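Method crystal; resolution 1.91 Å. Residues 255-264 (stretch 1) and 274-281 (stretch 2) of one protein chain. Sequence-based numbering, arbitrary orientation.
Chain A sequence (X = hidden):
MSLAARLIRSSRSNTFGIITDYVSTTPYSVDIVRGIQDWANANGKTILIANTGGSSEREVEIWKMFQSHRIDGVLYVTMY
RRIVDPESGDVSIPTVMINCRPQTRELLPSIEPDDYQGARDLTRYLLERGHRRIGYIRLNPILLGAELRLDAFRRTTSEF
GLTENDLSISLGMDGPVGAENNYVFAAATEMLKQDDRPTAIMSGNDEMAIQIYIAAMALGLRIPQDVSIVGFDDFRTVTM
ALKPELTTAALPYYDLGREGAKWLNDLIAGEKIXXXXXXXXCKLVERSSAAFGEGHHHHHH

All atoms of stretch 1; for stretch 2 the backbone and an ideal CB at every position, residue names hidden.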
# COMPACT_ATOMS: atom_id res chain seq x y z
N ASP A 255 -1.84 6.41 -15.40
CA ASP A 255 -1.64 7.17 -16.63
C ASP A 255 -0.36 8.00 -16.59
O ASP A 255 0.29 8.18 -17.62
CB ASP A 255 -2.84 8.10 -16.90
CG ASP A 255 -4.11 7.34 -17.23
OD1 ASP A 255 -4.02 6.30 -17.92
OD2 ASP A 255 -5.19 7.79 -16.81
N LEU A 256 -0.01 8.52 -15.42
CA LEU A 256 1.22 9.30 -15.29
C LEU A 256 2.41 8.41 -15.64
O LEU A 256 3.35 8.85 -16.31
CB LEU A 256 1.41 9.83 -13.86
CG LEU A 256 0.59 11.06 -13.47
CD1 LEU A 256 0.76 11.35 -11.98
CD2 LEU A 256 1.04 12.26 -14.30
N GLY A 257 2.36 7.17 -15.18
CA GLY A 257 3.43 6.23 -15.46
C GLY A 257 3.50 5.88 -16.94
O GLY A 257 4.57 5.93 -17.55
N ARG A 258 2.37 5.54 -17.54
CA ARG A 258 2.35 5.21 -18.96
C ARG A 258 2.77 6.40 -19.81
O ARG A 258 3.60 6.26 -20.72
CB ARG A 258 0.95 4.75 -19.39
CG ARG A 258 0.48 3.46 -18.73
CD ARG A 258 -0.84 3.03 -19.35
NE ARG A 258 -0.72 2.87 -20.79
CZ ARG A 258 0.02 1.94 -21.38
NH1 ARG A 258 0.70 1.07 -20.64
NH2 ARG A 258 0.10 1.88 -22.70
N GLU A 259 2.22 7.58 -19.52
CA GLU A 259 2.57 8.77 -20.29
C GLU A 259 4.04 9.14 -20.10
O GLU A 259 4.73 9.47 -21.07
CB GLU A 259 1.69 9.96 -19.88
CG GLU A 259 0.26 9.91 -20.42
CD GLU A 259 0.22 9.93 -21.94
OE1 GLU A 259 0.86 10.82 -22.55
OE2 GLU A 259 -0.46 9.06 -22.52
N GLY A 260 4.51 9.09 -18.86
CA GLY A 260 5.90 9.42 -18.58
C GLY A 260 6.86 8.52 -19.33
O GLY A 260 7.86 9.00 -19.89
N ALA A 261 6.57 7.22 -19.36
CA ALA A 261 7.42 6.26 -20.04
C ALA A 261 7.47 6.53 -21.55
O ALA A 261 8.55 6.54 -22.14
CB ALA A 261 6.92 4.83 -19.78
N LYS A 262 6.32 6.76 -22.16
CA LYS A 262 6.28 7.04 -23.60
C LYS A 262 7.09 8.30 -23.90
O LYS A 262 7.87 8.35 -24.85
CB LYS A 262 4.84 7.23 -24.09
CG LYS A 262 4.77 7.48 -25.59
CD LYS A 262 3.37 7.83 -26.05
CE LYS A 262 3.37 8.18 -27.54
NZ LYS A 262 2.01 8.46 -28.06
N TRP A 263 6.89 9.32 -23.07
CA TRP A 263 7.58 10.59 -23.22
C TRP A 263 9.10 10.36 -23.16
O TRP A 263 9.84 10.90 -23.98
CB TRP A 263 7.13 11.55 -22.12
CG TRP A 263 7.32 13.00 -22.43
CD1 TRP A 263 7.71 13.54 -23.62
CD2 TRP A 263 7.10 14.10 -21.54
NE1 TRP A 263 7.73 14.92 -23.53
CE2 TRP A 263 7.36 15.28 -22.27
CE3 TRP A 263 6.69 14.20 -20.21
CZ2 TRP A 263 7.24 16.56 -21.70
CZ3 TRP A 263 6.57 15.47 -19.64
CH2 TRP A 263 6.84 16.63 -20.39
N LEU A 264 9.55 9.56 -22.20
CA LEU A 264 10.97 9.27 -22.07
C LEU A 264 11.46 8.55 -23.33
O LEU A 264 12.55 8.83 -23.84
CB LEU A 264 11.25 8.39 -20.84
CG LEU A 264 12.71 7.94 -20.66
CD1 LEU A 264 13.62 9.15 -20.50
CD2 LEU A 264 12.83 7.02 -19.45
N UNK A 274 8.96 19.76 -26.87
CA UNK A 274 9.22 20.82 -25.91
C UNK A 274 9.00 20.26 -24.51
O UNK A 274 7.91 19.78 -24.19
CB UNK A 274 8.33 22.04 -26.17
N UNK A 275 10.05 20.29 -23.67
CA UNK A 275 9.93 19.76 -22.31
C UNK A 275 8.81 20.43 -21.54
O UNK A 275 7.65 20.01 -21.62
CB UNK A 275 11.25 19.93 -21.55
N UNK A 276 9.14 21.48 -20.80
CA UNK A 276 8.11 22.16 -20.04
C UNK A 276 7.38 21.18 -19.15
O UNK A 276 7.77 20.01 -19.03
CB UNK A 276 7.13 22.87 -20.97
N UNK A 277 6.29 21.64 -18.54
CA UNK A 277 5.51 20.82 -17.64
C UNK A 277 4.13 20.45 -18.17
O UNK A 277 3.44 21.26 -18.77
CB UNK A 277 5.36 21.55 -16.30
N UNK A 278 3.75 19.19 -17.95
CA UNK A 278 2.44 18.70 -18.34
C UNK A 278 1.74 18.40 -17.02
O UNK A 278 2.36 17.88 -16.10
CB UNK A 278 2.52 17.48 -19.26
N UNK A 279 0.46 18.75 -16.92
CA UNK A 279 -0.27 18.45 -15.71
C UNK A 279 -1.52 17.67 -16.11
O UNK A 279 -2.34 18.15 -16.89
CB UNK A 279 -0.62 19.72 -14.94
N UNK A 280 -1.64 16.46 -15.58
CA UNK A 280 -2.78 15.60 -15.90
C UNK A 280 -3.89 15.74 -14.86
O UNK A 280 -3.65 15.68 -13.66
CB UNK A 280 -2.33 14.14 -15.99
N UNK A 281 -5.12 15.93 -15.34
CA UNK A 281 -6.27 16.10 -14.46
C UNK A 281 -6.58 14.88 -13.59
O UNK A 281 -6.20 13.75 -13.90
CB UNK A 281 -7.50 16.44 -15.30

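The helix of stretch 1 and the strand at 277-280 run nearly antiparallel, at 153°, with axes 10.4 Å apart at closest approach. That spacing leaves room for one layer of side chains, and the helix supplies Leu-256, Glu-259 and Trp-263 to it.

Position 274 points its CA-to-CB bond away from the helix, so stretch 1 sets little requirement and many side chains would suit. It is Tyr-274, whose ring leaves the contact; its carbonyl O lies 4.1 Å from Trp-263 CZ2, at the edge of the indole.

Position 275 also points away. Its phi of -56° is compatible with proline, but psi of -94° is unusual for any residue, so the backbone does not by itself single proline out. The residue is Pro-275. Here the backbone makes the closest approach, with Pro-275 O 3.5 Å from Trp-263 CZ2.

At position 276 phi is +54° with psi near 180°, a combination open to glycine and strained for any residue with a CB. Gly-276 fills it, and its O sits 3.8 Å from Trp-263 CH2, so three successive carbonyls border the indole edge.

Position 277 lies in the strand and points away from the helix, where small polar or beta-favouring residues would serve. Ser-277 makes no contact with the helix.

Position 278 is the demanding one. Its CB points toward the helix, the ideal CB lies 4.5 Å from Trp-263 CZ3, and a broad aromatic face lies ahead with the carboxylate of Glu-259 beyond. A long aliphatic or aromatic side chain could cover the ring, but a cation that can also lie flat answers both features. Arg-278 does so with chi1 m and the rest of the chain extended. Its guanidinium stacks on the indole with planes at 6°, and Arg-278 CZ is 3.8 Å from the centroid of the five-membered ring of Trp-263. Arg-278 CD covers the six-membered ring, making a CH-pi contact. The salt bridge is long, Arg-278 NH1 to Glu-259 OE1 at 3.9 Å, and a water reinforces it, accepting from Arg-278 NH1 (3.0 Å) and donating to Glu-259 OE1 (2.8 Å) and to the carbonyl Glu-259 O (2.8 Å).

Position 279 turns away, leaving beta-formers and polar residues equally suitable. It is Val-279, untouched by the helix.

Position 280 faces the helix again, its ideal CB 4.2 Å from Leu-256 CD2. A compact apolar residue, valine, isoleucine or perhaps alanine, would suit. Val-280 packs CG2 against Leu-256 CD2 at 4.0 Å.

Position 281 is out of reach and unconstrained by stretch 1; Ser-281 occupies it.

Stretch 2 (274-281) YPGSRVVS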
# COMPACT_ATOMS: atom_id res chain seq x y z
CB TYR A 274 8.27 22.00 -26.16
CG TYR A 274 8.65 22.86 -27.34
CD1 TYR A 274 9.86 23.55 -27.37
CD2 TYR A 274 7.79 23.00 -28.43
CE1 TYR A 274 10.21 24.37 -28.44
CE2 TYR A 274 8.13 23.81 -29.52
CZ TYR A 274 9.34 24.49 -29.52
OH TYR A 274 9.68 25.30 -30.58
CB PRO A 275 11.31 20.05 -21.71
CG PRO A 275 11.75 21.28 -22.45
CD PRO A 275 11.35 20.95 -23.87
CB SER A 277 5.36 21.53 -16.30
OG SER A 277 4.41 20.89 -15.47
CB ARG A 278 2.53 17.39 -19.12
CG ARG A 278 3.13 17.49 -20.51
CD ARG A 278 3.17 16.11 -21.11
NE ARG A 278 3.66 16.11 -22.49
CZ ARG A 278 3.76 15.01 -23.23
NH1 ARG A 278 3.41 13.83 -22.71
NH2 ARG A 278 4.20 15.08 -24.48
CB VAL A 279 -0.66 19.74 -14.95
CG1 VAL A 279 -1.29 19.38 -13.62
CG2 VAL A 279 0.58 20.60 -14.72
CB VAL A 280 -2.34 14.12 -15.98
CG1 VAL A 280 -3.54 13.23 -16.29
CG2 VAL A 280 -1.26 13.96 -17.04
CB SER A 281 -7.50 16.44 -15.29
OG SER A 281 -7.79 15.41 -16.22
O HOH W 1 3.56 10.85 -23.16
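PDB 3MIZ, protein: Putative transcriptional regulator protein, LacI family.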